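Local coordinates for B-type Cna protein (PDB 6FWY) that is of unknown function but carries a thioester domain and, as an LPXTG-anchored bacterial surface protein, may take part in attachment to host targets, at residues A12-T17 with S40-S45; K20-I25 with H126-A131; V27-H32 with V119-W124; D76-M81 with W111-N116. One frame throughout, in Å; residues are numbered along the deposited sequence. Where two conformers were deposited one is given.

Interaction 1: A12-T17 with S40-S45; sequences AKFIET and SQFKDS
Thr17 OG1 is gripped from several sides. Gln41 NE2 donates to it at 2.7 Å, the hydroxyl oxygen lying 21° out of the Gln41 amide plane, the backbone N of Val19 donates as well, and the hydroxyl gives a weak bond of its own to Gln41 O at 3.4 Å. With chi1 of 65°, OG1 sits between the backbone N and the carbonyl carbon of Thr17, while Gln41 runs out extended to meet it. Gln41 O takes a second and closer donor, Thr17 N at 3.0 Å. From there the antiparallel pairing continues through Ile15 and Lys43, a hydrogen-bonded pair with Ile15 N to Lys43 O at 2.8 Å and Lys43 N to Ile15 O at 2.9 Å. On one face of the sheet Phe14 and Phe42 form an offset edge-to-face pair with planes at 90°: CD2 on the edge of Phe42 comes within 3.5 Å of Phe14 CD1. Asp44 CB lies beside the same Phe14 ring, 3.8 Å from CE1. A water spans the far end, accepting from Lys13 N and hydrogen-bonded to Ser45 OG. Glu16, bent at chi2, has its OE2 bonded to Ser59 OG. The two segments are neighbouring strands of the large antiparallel sheet; strand 258-277 packs on the two phenylalanines through Ala258, and strand 67-73 pairs with the other edge of strand 11-21 through Leu68.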
loop_
_atom_site.group_PDB
_atom_site.type_symbol
_atom_site.label_atom_id
_atom_site.label_comp_id
_atom_site.label_asym_id
_atom_site.label_seq_id
_atom_site.Cartn_x
_atom_site.Cartn_y
_atom_site.Cartn_z
ATOM N N ALA A 12 15.538 5.427 2.798
ATOM C CA ALA A 12 14.660 6.345 3.523
ATOM C C ALA A 12 15.474 7.065 4.594
ATOM O O ALA A 12 16.437 6.531 5.131
ATOM C CB ALA A 12 13.473 5.616 4.161
ATOM N N LYS A 13 15.085 8.307 4.861
ATOM C CA LYS A 13 15.736 9.193 5.821
ATOM C C LYS A 13 14.664 9.606 6.812
ATOM O O LYS A 13 13.585 10.059 6.419
ATOM C CB LYS A 13 16.275 10.440 5.102
ATOM C CG LYS A 13 16.640 11.621 5.998
ATOM C CD LYS A 13 18.134 11.730 6.323
ATOM C CE LYS A 13 18.527 13.169 6.650
ATOM N NZ LYS A 13 19.803 13.176 7.423
ATOM N N PHE A 14 14.993 9.472 8.092
ATOM C CA PHE A 14 14.025 9.725 9.153
ATOM C C PHE A 14 14.455 10.884 10.039
ATOM O O PHE A 14 15.650 11.139 10.234
ATOM C CB PHE A 14 13.820 8.471 9.989
ATOM C CG PHE A 14 13.279 7.313 9.207
ATOM C CD1 PHE A 14 11.902 7.196 8.954
ATOM C CD2 PHE A 14 14.129 6.321 8.727
ATOM C CE1 PHE A 14 11.401 6.125 8.243
ATOM C CE2 PHE A 14 13.631 5.247 7.998
ATOM C CZ PHE A 14 12.264 5.161 7.750
ATOM N N ILE A 15 13.456 11.552 10.603
ATOM C CA ILE A 15 13.630 12.799 11.343
ATOM C C ILE A 15 12.749 12.685 12.571
ATOM O O ILE A 15 11.618 12.234 12.466
ATOM C CB ILE A 15 13.151 13.992 10.493
ATOM C CG1 ILE A 15 13.989 14.126 9.214
ATOM C CG2 ILE A 15 13.223 15.286 11.297
ATOM C CD1 ILE A 15 13.314 14.905 8.101
ATOM N N GLU A 16 13.261 13.106 13.720
ATOM C CA GLU A 16 12.495 13.150 14.984
ATOM C C GLU A 16 11.469 14.272 14.940
ATOM O O GLU A 16 11.778 15.363 14.445
ATOM C CB GLU A 16 13.436 13.419 16.157
ATOM C CG GLU A 16 14.516 12.341 16.413
ATOM C CD GLU A 16 14.061 11.229 17.327
ATOM O OE1 GLU A 16 12.861 10.842 17.274
ATOM O OE2 GLU A 16 14.883 10.710 18.112
ATOM N N THR A 17 10.256 14.023 15.431
ATOM C CA THR A 17 9.217 15.071 15.516
ATOM C C THR A 17 9.315 15.933 16.775
ATOM O O THR A 17 8.706 16.995 16.842
ATOM C CB THR A 17 7.788 14.474 15.523
ATOM O OG1 THR A 17 7.591 13.701 16.717
ATOM C CG2 THR A 17 7.556 13.604 14.312
ATOM N N SER A 40 10.732 7.380 20.716
ATOM C CA SER A 40 10.725 8.714 20.116
ATOM C C SER A 40 9.952 8.664 18.805
ATOM O O SER A 40 10.200 7.806 17.967
ATOM C CB SER A 40 12.141 9.161 19.814
ATOM O OG SER A 40 12.877 9.379 20.987
ATOM N N GLN A 41 9.032 9.599 18.626
ATOM C CA GLN A 41 8.255 9.649 17.394
ATOM C C GLN A 41 9.130 10.222 16.255
ATOM O O GLN A 41 9.856 11.213 16.436
ATOM C CB GLN A 41 7.009 10.494 17.603
ATOM C CG GLN A 41 5.984 10.420 16.482
ATOM C CD GLN A 41 4.825 11.367 16.719
ATOM O OE1 GLN A 41 3.727 10.953 17.112
ATOM N NE2 GLN A 41 5.086 12.641 16.552
ATOM N N PHE A 42 9.069 9.566 15.099
ATOM C CA PHE A 42 9.789 10.003 13.916
ATOM C C PHE A 42 8.960 9.838 12.630
ATOM O O PHE A 42 7.988 9.065 12.585
ATOM C CB PHE A 42 11.135 9.283 13.792
ATOM C CG PHE A 42 11.026 7.795 13.596
ATOM C CD1 PHE A 42 10.865 6.939 14.698
ATOM C CD2 PHE A 42 11.083 7.233 12.317
ATOM C CE1 PHE A 42 10.786 5.576 14.519
ATOM C CE2 PHE A 42 11.000 5.860 12.134
ATOM C CZ PHE A 42 10.848 5.034 13.235
ATOM N N LYS A 43 9.386 10.596 11.601
ATOM C CA LYS A 43 8.772 10.625 10.293
ATOM C C LYS A 43 9.860 10.439 9.251
ATOM O O LYS A 43 11.020 10.795 9.490
ATOM C CB LYS A 43 8.180 12.010 9.999
ATOM C CG LYS A 43 7.014 12.445 10.866
ATOM C CD LYS A 43 6.698 13.929 10.646
ATOM C CE LYS A 43 5.201 14.188 10.503
ATOM N NZ LYS A 43 4.939 15.574 9.990
ATOM N N ASP A 44 9.482 9.954 8.069
ATOM C CA ASP A 44 10.410 9.938 6.950
ATOM C C ASP A 44 10.458 11.358 6.349
ATOM O O ASP A 44 9.711 12.236 6.785
ATOM C CB ASP A 44 10.087 8.806 5.960
ATOM C CG ASP A 44 8.964 9.159 4.955
ATOM O OD1 ASP A 44 8.213 10.150 5.154
ATOM O OD2 ASP A 44 8.841 8.421 3.943
ATOM N N SER A 45 11.333 11.590 5.379
ATOM C CA SER A 45 11.523 12.947 4.839
ATOM C C SER A 45 10.357 13.484 3.984
ATOM O O SER A 45 10.348 14.664 3.635
ATOM C CB SER A 45 12.814 13.018 4.044
ATOM O OG SER A 45 12.754 12.134 2.963
HETATM O O HOH W 1 13.280 9.392 2.935
#

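Interaction 2: K20-I25 with H126-A131; sequences KTDGYI and HPNHTA
The backbones come nearest at Ile25 and His126, CA to CA 5.2 Å, where the irregular chain following strand 11-21 meets a type I turn that runs from His126 to His129. Both carboxylate oxygens of Asp22 are used. Tip to tip, His129 NE2 donates to the syn lone pair of Asp22 OD1 at 2.7 Å, with the acceptor in the imidazole plane and the carboxylate turned 86° from it. Asn128 ND2 reaches Asp22 OD2 at 2.7 Å, nearly straight at 177°, with the oxygen in the amide plane. The His129 ring also lies obliquely against Tyr24, planes 38° apart, with Tyr24 CE2 3.4 Å from His129 ND1 over the imidazole face. Gly23 O sits 3.1 Å above the centre of the His126 ring, whose ND1 points instead to Ile25 O in a weak bond at 3.5 Å. At the positive phi of Gly23 a CB would press on the preceding carbonyl O; its N donates to Thr21 OG1 in an ST turn. Trp36 of strand 32-44 touches Asp22, His126 and Asn128. The charge of the Asp22 carboxylate is probably stabilised by the two N-H donors, and the bond to OD1 would limit rotation of the His129 ring.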
loop_
_atom_site.group_PDB
_atom_site.type_symbol
_atom_site.label_atom_id
_atom_site.label_comp_id
_atom_site.label_asym_id
_atom_site.label_seq_id
_atom_site.Cartn_x
_atom_site.Cartn_y
_atom_site.Cartn_z
ATOM N N LYS A 20 8.090 12.384 22.407
ATOM C CA LYS A 20 8.680 11.196 23.036
ATOM C C LYS A 20 7.958 10.864 24.319
ATOM O O LYS A 20 7.307 11.719 24.928
ATOM C CB LYS A 20 10.175 11.314 23.325
ATOM C CG LYS A 20 11.040 11.809 22.218
ATOM C CD LYS A 20 12.450 12.106 22.695
ATOM C CE LYS A 20 13.254 12.579 21.482
ATOM N NZ LYS A 20 14.704 12.714 21.812
ATOM N N THR A 21 8.112 9.609 24.709
ATOM C CA THR A 21 7.502 9.096 25.925
ATOM C C THR A 21 8.377 8.008 26.540
ATOM O O THR A 21 9.077 7.279 25.842
ATOM C CB THR A 21 6.087 8.538 25.667
ATOM O OG1 THR A 21 5.524 8.061 26.888
ATOM C CG2 THR A 21 6.097 7.397 24.667
ATOM N N ASP A 22 8.282 7.889 27.868
ATOM C CA ASP A 22 8.880 6.774 28.595
ATOM C C ASP A 22 8.015 5.507 28.522
ATOM O O ASP A 22 8.418 4.436 29.035
ATOM C CB ASP A 22 9.183 7.191 30.054
ATOM C CG ASP A 22 7.987 7.787 30.780
ATOM O OD1 ASP A 22 6.851 7.772 30.251
ATOM O OD2 ASP A 22 8.187 8.309 31.885
ATOM N N GLY A 23 6.821 5.609 27.934
ATOM C CA GLY A 23 5.958 4.453 27.718
ATOM C C GLY A 23 4.863 4.391 28.740
ATOM O O GLY A 23 5.024 4.876 29.858
ATOM N N TYR A 24 3.734 3.809 28.344
ATOM C CA TYR A 24 2.563 3.617 29.210
ATOM C C TYR A 24 2.420 2.180 29.733
ATOM O O TYR A 24 1.481 1.882 30.462
ATOM C CB TYR A 24 1.311 3.970 28.414
ATOM C CG TYR A 24 1.266 5.416 28.054
ATOM C CD1 TYR A 24 1.870 5.872 26.892
ATOM C CD2 TYR A 24 0.634 6.338 28.884
ATOM C CE1 TYR A 24 1.854 7.217 26.569
ATOM C CE2 TYR A 24 0.589 7.675 28.550
ATOM C CZ TYR A 24 1.189 8.099 27.385
ATOM O OH TYR A 24 1.151 9.428 27.087
ATOM N N ILE A 25 3.349 1.323 29.322
ATOM C CA ILE A 25 3.397 -0.086 29.654
ATOM C C ILE A 25 4.848 -0.463 29.901
ATOM O O ILE A 25 5.752 0.309 29.631
ATOM C CB ILE A 25 2.786 -0.986 28.529
ATOM C CG1 ILE A 25 3.559 -0.899 27.212
ATOM C CG2 ILE A 25 1.316 -0.629 28.286
ATOM C CD1 ILE A 25 4.710 -1.862 27.039
ATOM N N HIS A 126 2.634 1.455 34.371
ATOM C CA HIS A 126 3.906 2.177 34.340
ATOM C C HIS A 126 3.919 3.191 35.503
ATOM O O HIS A 126 2.922 3.891 35.722
ATOM C CB HIS A 126 4.054 2.884 32.995
ATOM C CG HIS A 126 5.426 3.447 32.753
ATOM N ND1 HIS A 126 6.324 2.860 31.893
ATOM C CD2 HIS A 126 6.052 4.526 33.271
ATOM C CE1 HIS A 126 7.447 3.552 31.904
ATOM N NE2 HIS A 126 7.312 4.555 32.746
ATOM N N PRO A 127 5.045 3.297 36.249
ATOM C CA PRO A 127 5.090 4.182 37.450
ATOM C C PRO A 127 4.850 5.692 37.238
ATOM O O PRO A 127 4.525 6.394 38.199
ATOM C CB PRO A 127 6.502 3.953 38.017
ATOM C CG PRO A 127 7.280 3.317 36.918
ATOM C CD PRO A 127 6.306 2.544 36.071
ATOM N N ASN A 128 4.984 6.171 35.999
ATOM C CA ASN A 128 4.850 7.600 35.633
ATOM C C ASN A 128 3.515 7.944 34.960
ATOM O O ASN A 128 3.322 9.079 34.545
ATOM C CB ASN A 128 5.999 8.020 34.687
ATOM C CG ASN A 128 7.354 8.000 35.366
ATOM O OD1 ASN A 128 7.446 7.887 36.593
ATOM N ND2 ASN A 128 8.423 8.093 34.569
ATOM N N HIS A 129 2.620 6.964 34.815
ATOM C CA HIS A 129 1.320 7.196 34.191
ATOM C C HIS A 129 0.214 6.532 34.983
ATOM O O HIS A 129 0.418 5.480 35.617
ATOM C CB HIS A 129 1.319 6.717 32.732
ATOM C CG HIS A 129 2.402 7.342 31.898
ATOM N ND1 HIS A 129 2.284 8.587 31.327
ATOM C CD2 HIS A 129 3.644 6.901 31.586
ATOM C CE1 HIS A 129 3.403 8.876 30.684
ATOM N NE2 HIS A 129 4.247 7.872 30.831
ATOM N N THR A 130 -0.970 7.141 34.956
ATOM C CA THR A 130 -2.105 6.642 35.747
ATOM C C THR A 130 -2.665 5.386 35.065
ATOM O O THR A 130 -2.385 5.122 33.883
ATOM C CB THR A 130 -3.235 7.684 35.878
ATOM O OG1 THR A 130 -3.777 7.970 34.585
ATOM C CG2 THR A 130 -2.732 8.982 36.526
ATOM N N ALA A 131 -3.449 4.624 35.823
ATOM C CA ALA A 131 -4.136 3.463 35.296
ATOM C C ALA A 131 -5.082 3.809 34.149
ATOM O O ALA A 131 -5.219 3.021 33.220
ATOM C CB ALA A 131 -4.899 2.762 36.406
#

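Interaction 3: V27-H32 with V119-W124; sequences VNMPNH and VSQIVW
Gln121 holds the peptide backbone of Asn28 at both ends. Its carbonyl O accepts from Asn28 N at 3.0 Å, and its side-chain NE2 donates to Asn28 O at 2.9 Å with an N-H...O angle of 168°, the acceptor lying in the amide plane. The chain of Gln121 is extended beyond CG, with CD anti at chi2 167°, and this lets the amide reach Asn28 O. Beside it, Val27 CG1 packs on Gln121 CB at 3.7 Å, and Val27 CA approaches Gln121 O in a CA-H...O contact. Next along the strand, the amide of Asn28 lies across Val123, ND2 3.5 Å from CG2. The bridge between Val27 and Ile122 is an antiparallel, non-hydrogen-bonded pair, through which the short strand 122-123 joins strand 26-29 at the edge of the large sheet; strand 26-29 turns back into strand 32-44 by a two-residue hairpin, with a type I turn from Met29 to His32. A second shell sets the polar groups. Asn28 OD1 accepts from Asn34 N, and Asn28 ND2 donates a hydrogen bond to a water, which in turn donates to Ser120 O. Gln121 OE1 takes Lys118 N, which fixes the turn of the amide. Before strand 122-123 the chain makes a 3-10 segment at 119-121, closed by Ile122 N to Val119 O at 3.0 Å. Farther out, Ile122 CG2 lies 3.4 Å above the centre of the Trp124 ring, and Leu108 of helix 99-113 touches both residues.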
loop_
_atom_site.group_PDB
_atom_site.type_symbol
_atom_site.label_atom_id
_atom_site.label_comp_id
_atom_site.label_asym_id
_atom_site.label_seq_id
_atom_site.Cartn_x
_atom_site.Cartn_y
_atom_site.Cartn_z
ATOM N N VAL A 27 7.384 -4.360 29.803
ATOM C CA VAL A 27 7.399 -5.709 29.268
ATOM C C VAL A 27 8.328 -6.594 30.092
ATOM O O VAL A 27 9.514 -6.242 30.290
ATOM C CB VAL A 27 7.856 -5.770 27.801
ATOM C CG1 VAL A 27 7.798 -7.192 27.266
ATOM C CG2 VAL A 27 7.023 -4.840 26.918
ATOM N N ASN A 28 7.784 -7.735 30.537
ATOM C CA ASN A 28 8.585 -8.828 31.054
ATOM C C ASN A 28 9.360 -9.468 29.912
ATOM O O ASN A 28 8.841 -10.251 29.130
ATOM C CB ASN A 28 7.718 -9.894 31.764
ATOM C CG ASN A 28 7.039 -9.355 33.011
ATOM O OD1 ASN A 28 7.606 -8.548 33.741
ATOM N ND2 ASN A 28 5.816 -9.790 33.243
ATOM N N MET A 29 10.614 -9.064 29.801
ATOM C CA MET A 29 11.524 -9.582 28.817
ATOM C C MET A 29 12.251 -10.739 29.452
ATOM O O MET A 29 12.353 -10.787 30.672
ATOM C CB MET A 29 12.515 -8.482 28.414
ATOM C CG MET A 29 11.875 -7.445 27.504
ATOM S SD MET A 29 11.194 -8.033 25.926
ATOM C CE MET A 29 12.591 -7.876 24.799
ATOM N N PRO A 30 12.847 -11.621 28.633
ATOM C CA PRO A 30 13.469 -12.823 29.218
ATOM C C PRO A 30 14.474 -12.676 30.364
ATOM O O PRO A 30 14.460 -13.496 31.266
ATOM C CB PRO A 30 14.186 -13.458 28.041
ATOM C CG PRO A 30 13.362 -13.049 26.851
ATOM C CD PRO A 30 12.917 -11.634 27.155
ATOM N N ASN A 31 15.321 -11.680 30.353
ATOM C CA ASN A 31 16.282 -11.507 31.452
ATOM C C ASN A 31 15.897 -10.315 32.376
ATOM O O ASN A 31 16.662 -9.941 33.260
ATOM C CB ASN A 31 17.691 -11.347 30.898
ATOM C CG ASN A 31 18.095 -12.491 30.004
ATOM O OD1 ASN A 31 17.787 -13.658 30.274
ATOM N ND2 ASN A 31 18.834 -12.157 28.915
ATOM N N HIS A 32 14.754 -9.692 32.078
ATOM C CA HIS A 32 14.433 -8.361 32.601
ATOM C C HIS A 32 12.926 -8.151 32.853
ATOM O O HIS A 32 12.174 -7.711 31.943
ATOM C CB HIS A 32 14.965 -7.317 31.613
ATOM C CG HIS A 32 15.224 -5.972 32.236
ATOM N ND1 HIS A 32 14.255 -5.224 32.874
ATOM C CD2 HIS A 32 16.337 -5.211 32.226
ATOM C CE1 HIS A 32 14.773 -4.071 33.255
ATOM N NE2 HIS A 32 16.044 -4.052 32.899
ATOM N N VAL A 119 2.149 -10.646 23.440
ATOM C CA VAL A 119 1.149 -9.891 24.196
ATOM C C VAL A 119 1.131 -10.320 25.677
ATOM O O VAL A 119 0.963 -9.476 26.558
ATOM C CB VAL A 119 -0.259 -10.004 23.542
ATOM C CG1 VAL A 119 -1.371 -9.470 24.447
ATOM C CG2 VAL A 119 -0.296 -9.279 22.182
ATOM N N SER A 120 1.346 -11.603 25.952
ATOM C CA SER A 120 1.391 -12.091 27.325
ATOM C C SER A 120 2.562 -11.536 28.151
ATOM O O SER A 120 2.536 -11.608 29.380
ATOM C CB SER A 120 1.430 -13.632 27.352
ATOM O OG SER A 120 2.549 -14.120 26.633
ATOM N N GLN A 121 3.607 -11.027 27.480
ATOM C CA GLN A 121 4.704 -10.342 28.178
ATOM C C GLN A 121 4.400 -8.877 28.565
ATOM O O GLN A 121 5.106 -8.302 29.385
ATOM C CB GLN A 121 5.985 -10.395 27.354
ATOM C CG GLN A 121 6.543 -11.786 27.089
ATOM C CD GLN A 121 7.628 -11.748 26.014
ATOM O OE1 GLN A 121 7.399 -12.204 24.897
ATOM N NE2 GLN A 121 8.792 -11.160 26.336
ATOM N N ILE A 122 3.365 -8.273 27.992
ATOM C CA ILE A 122 3.068 -6.867 28.279
ATOM C C ILE A 122 2.541 -6.690 29.699
ATOM O O ILE A 122 1.584 -7.329 30.065
ATOM C CB ILE A 122 2.090 -6.258 27.249
ATOM C CG1 ILE A 122 2.700 -6.302 25.840
ATOM C CG2 ILE A 122 1.790 -4.801 27.608
ATOM C CD1 ILE A 122 1.740 -5.962 24.714
ATOM N N VAL A 123 3.186 -5.816 30.468
ATOM C CA VAL A 123 2.722 -5.371 31.791
ATOM C C VAL A 123 1.944 -4.055 31.632
ATOM O O VAL A 123 2.516 -3.027 31.253
ATOM C CB VAL A 123 3.909 -5.209 32.797
ATOM C CG1 VAL A 123 3.437 -4.724 34.159
ATOM C CG2 VAL A 123 4.637 -6.529 32.963
ATOM N N TRP A 124 0.653 -4.083 31.943
ATOM C CA TRP A 124 -0.257 -2.968 31.651
ATOM C C TRP A 124 -0.266 -1.948 32.769
ATOM O O TRP A 124 -1.302 -1.676 33.374
ATOM C CB TRP A 124 -1.664 -3.489 31.350
ATOM C CG TRP A 124 -1.678 -4.316 30.113
ATOM C CD1 TRP A 124 -1.677 -5.685 30.037
ATOM C CD2 TRP A 124 -1.627 -3.835 28.759
ATOM N NE1 TRP A 124 -1.658 -6.076 28.721
ATOM C CE2 TRP A 124 -1.619 -4.967 27.917
ATOM C CE3 TRP A 124 -1.597 -2.555 28.182
ATOM C CZ2 TRP A 124 -1.591 -4.866 26.530
ATOM C CZ3 TRP A 124 -1.554 -2.448 26.799
ATOM C CH2 TRP A 124 -1.554 -3.601 25.981
HETATM O O HOH W 2 4.688 -11.958 31.456
#

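Interaction 4: D76-M81 with W111-N116; sequences DEFYRM and WVLAGN
Leu113 and Phe78 form the tight part of the contact. Leu113 CD1 stands over the centre of the Phe78 ring, 4.2 Å from the centroid and 8° off the normal, a CH-pi contact, while Leu113 CB comes to 3.6 Å from Phe78 CZ as the two side chains slide past each other in opposite directions. CD1 of Leu113, anti at chi2 (-177°), also reaches Glu77 O at 3.8 Å and Met81 CB at 4.2 Å. No hydrogen bond joins the two segments, so apolar surface does the work. Here the start of helix 76-84 leans on the C-terminal end of helix 99-113, which finishes in a Schellman motif: Gly115, with positive phi, has its N bonded to Val112 O, and Asn116 N reaches back to Trp111 O. Toward that end the packing thins. Ala114 CB stays 4.1 Å from Phe78 CZ, and Gly115 beyond it is exposed. The flank at Glu77 is looser too: Glu77 OE1 is 3.8 Å from Leu113 CD2 and CB stays 4.1 Å from Leu113 CD1, while OE2 forms a salt bridge with Lys149 of helix 131-150. On the buried side, Met81 continues onto Thr106 and Val109 of helix 99-113.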
loop_
_atom_site.group_PDB
_atom_site.type_symbol
_atom_site.label_atom_id
_atom_site.label_comp_id
_atom_site.label_asym_id
_atom_site.label_seq_id
_atom_site.Cartn_x
_atom_site.Cartn_y
_atom_site.Cartn_z
ATOM N N ASP A 76 0.823 -7.600 5.033
ATOM C CA ASP A 76 -0.535 -7.088 5.148
ATOM C C ASP A 76 -0.876 -6.649 6.580
ATOM O O ASP A 76 -1.644 -5.705 6.783
ATOM C CB ASP A 76 -1.542 -8.125 4.636
ATOM C CG ASP A 76 -1.444 -8.362 3.123
ATOM O OD1 ASP A 76 -0.746 -7.565 2.414
ATOM O OD2 ASP A 76 -2.046 -9.357 2.645
ATOM N N GLU A 77 -0.300 -7.317 7.568
ATOM C CA GLU A 77 -0.507 -6.944 8.975
ATOM C C GLU A 77 0.022 -5.529 9.226
ATOM O O GLU A 77 -0.665 -4.714 9.825
ATOM C CB GLU A 77 0.154 -7.954 9.937
ATOM C CG GLU A 77 -0.373 -9.385 9.804
ATOM C CD GLU A 77 0.218 -10.340 10.845
ATOM O OE1 GLU A 77 1.414 -10.195 11.192
ATOM O OE2 GLU A 77 -0.518 -11.240 11.339
ATOM N N PHE A 78 1.233 -5.246 8.755
ATOM C CA PHE A 78 1.812 -3.906 8.872
ATOM C C PHE A 78 1.029 -2.866 8.051
ATOM O O PHE A 78 0.840 -1.750 8.512
ATOM C CB PHE A 78 3.310 -3.899 8.514
ATOM C CG PHE A 78 4.210 -4.343 9.645
ATOM C CD1 PHE A 78 4.515 -3.471 10.686
ATOM C CD2 PHE A 78 4.712 -5.638 9.696
ATOM C CE1 PHE A 78 5.306 -3.887 11.764
ATOM C CE2 PHE A 78 5.509 -6.055 10.782
ATOM C CZ PHE A 78 5.827 -5.176 11.798
ATOM N N TYR A 79 0.560 -3.226 6.861
ATOM C CA TYR A 79 -0.319 -2.340 6.084
ATOM C C TYR A 79 -1.501 -1.918 6.923
ATOM O O TYR A 79 -1.762 -0.738 7.061
ATOM C CB TYR A 79 -0.811 -3.023 4.797
ATOM C CG TYR A 79 -1.864 -2.227 4.058
ATOM C CD1 TYR A 79 -1.524 -1.098 3.300
ATOM C CD2 TYR A 79 -3.208 -2.595 4.114
ATOM C CE1 TYR A 79 -2.500 -0.361 2.631
ATOM C CE2 TYR A 79 -4.192 -1.880 3.462
ATOM C CZ TYR A 79 -3.836 -0.762 2.721
ATOM O OH TYR A 79 -4.797 -0.061 2.068
ATOM N N ARG A 80 -2.192 -2.898 7.502
ATOM C CA ARG A 80 -3.367 -2.625 8.314
ATOM C C ARG A 80 -3.061 -1.850 9.589
ATOM O O ARG A 80 -3.880 -1.043 10.010
ATOM C CB ARG A 80 -4.105 -3.927 8.629
ATOM C CG ARG A 80 -4.870 -4.467 7.431
ATOM C CD ARG A 80 -5.835 -5.568 7.820
ATOM N NE ARG A 80 -5.136 -6.770 8.276
ATOM C CZ ARG A 80 -4.661 -7.747 7.502
ATOM N NH1 ARG A 80 -4.793 -7.725 6.166
ATOM N NH2 ARG A 80 -4.050 -8.781 8.093
ATOM N N MET A 81 -1.891 -2.068 10.186
ATOM C CA MET A 81 -1.491 -1.292 11.357
ATOM C C MET A 81 -1.503 0.202 11.019
ATOM O O MET A 81 -2.035 0.999 11.793
ATOM C CB MET A 81 -0.106 -1.707 11.863
ATOM C CG MET A 81 0.406 -0.901 13.058
ATOM S SD MET A 81 2.172 -1.156 13.344
ATOM C CE MET A 81 2.906 -0.101 12.067
ATOM N N TRP A 111 5.795 -3.226 17.554
ATOM C CA TRP A 111 6.760 -4.042 18.293
ATOM C C TRP A 111 6.325 -5.511 18.373
ATOM O O TRP A 111 7.131 -6.404 18.180
ATOM C CB TRP A 111 6.998 -3.486 19.700
ATOM C CG TRP A 111 7.933 -2.289 19.796
ATOM C CD1 TRP A 111 9.048 -2.038 19.030
ATOM C CD2 TRP A 111 7.859 -1.223 20.742
ATOM N NE1 TRP A 111 9.659 -0.901 19.452
ATOM C CE2 TRP A 111 8.953 -0.368 20.490
ATOM C CE3 TRP A 111 6.971 -0.898 21.766
ATOM C CZ2 TRP A 111 9.178 0.801 21.226
ATOM C CZ3 TRP A 111 7.206 0.244 22.517
ATOM C CH2 TRP A 111 8.286 1.082 22.243
ATOM N N VAL A 112 5.040 -5.731 18.637
ATOM C CA VAL A 112 4.463 -7.075 18.717
ATOM C C VAL A 112 4.471 -7.756 17.354
ATOM O O VAL A 112 4.932 -8.874 17.232
ATOM C CB VAL A 112 3.042 -7.033 19.310
ATOM C CG1 VAL A 112 2.368 -8.409 19.253
ATOM C CG2 VAL A 112 3.108 -6.545 20.755
ATOM N N LEU A 113 4.009 -7.066 16.317
ATOM C CA LEU A 113 4.027 -7.610 14.948
ATOM C C LEU A 113 5.421 -7.974 14.479
ATOM O O LEU A 113 5.591 -8.951 13.778
ATOM C CB LEU A 113 3.380 -6.639 13.934
ATOM C CG LEU A 113 1.877 -6.355 14.024
ATOM C CD1 LEU A 113 1.450 -5.434 12.879
ATOM C CD2 LEU A 113 1.070 -7.646 13.975
ATOM N N ALA A 114 6.413 -7.187 14.871
ATOM C CA ALA A 114 7.813 -7.454 14.517
ATOM C C ALA A 114 8.451 -8.573 15.359
ATOM O O ALA A 114 9.572 -8.970 15.111
ATOM C CB ALA A 114 8.637 -6.179 14.611
ATOM N N GLY A 115 7.735 -9.069 16.358
ATOM C CA GLY A 115 8.173 -10.222 17.142
ATOM C C GLY A 115 9.082 -9.891 18.323
ATOM O O GLY A 115 9.764 -10.770 18.827
ATOM N N ASN A 116 9.088 -8.640 18.771
ATOM C CA ASN A 116 9.981 -8.213 19.843
ATOM C C ASN A 116 9.592 -8.848 21.215
ATOM O O ASN A 116 10.445 -9.135 22.038
ATOM C CB ASN A 116 9.953 -6.707 19.987
ATOM C CG ASN A 116 10.493 -5.979 18.775
ATOM O OD1 ASN A 116 10.239 -4.814 18.677
ATOM N ND2 ASN A 116 11.027 -6.662 17.780
#

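Interactions 1, 2 and 3 all reach the large antiparallel sheet, while interaction 4 joins two of the helices. Interaction 2 takes over strand 11-21 where interaction 1 leaves it: they touch at Ser40 OG and Lys20 CD, 3.2 Å apart, although their centres lie about 22 Å apart. Interaction 3 follows, its centre about 15 Å from that of interaction 2, with Ile25 CB 3.4 Å from Val123 O. It also borders interaction 4, where Met29 CE is 3.7 Å from Asn116 O. Interactions 1 and 4 do not touch, their nearest atoms about 7 Å apart. A tetraethylene glycol, probably from the crystallisation liquor, lies about 4 Å from the His129 side chain in interaction 2.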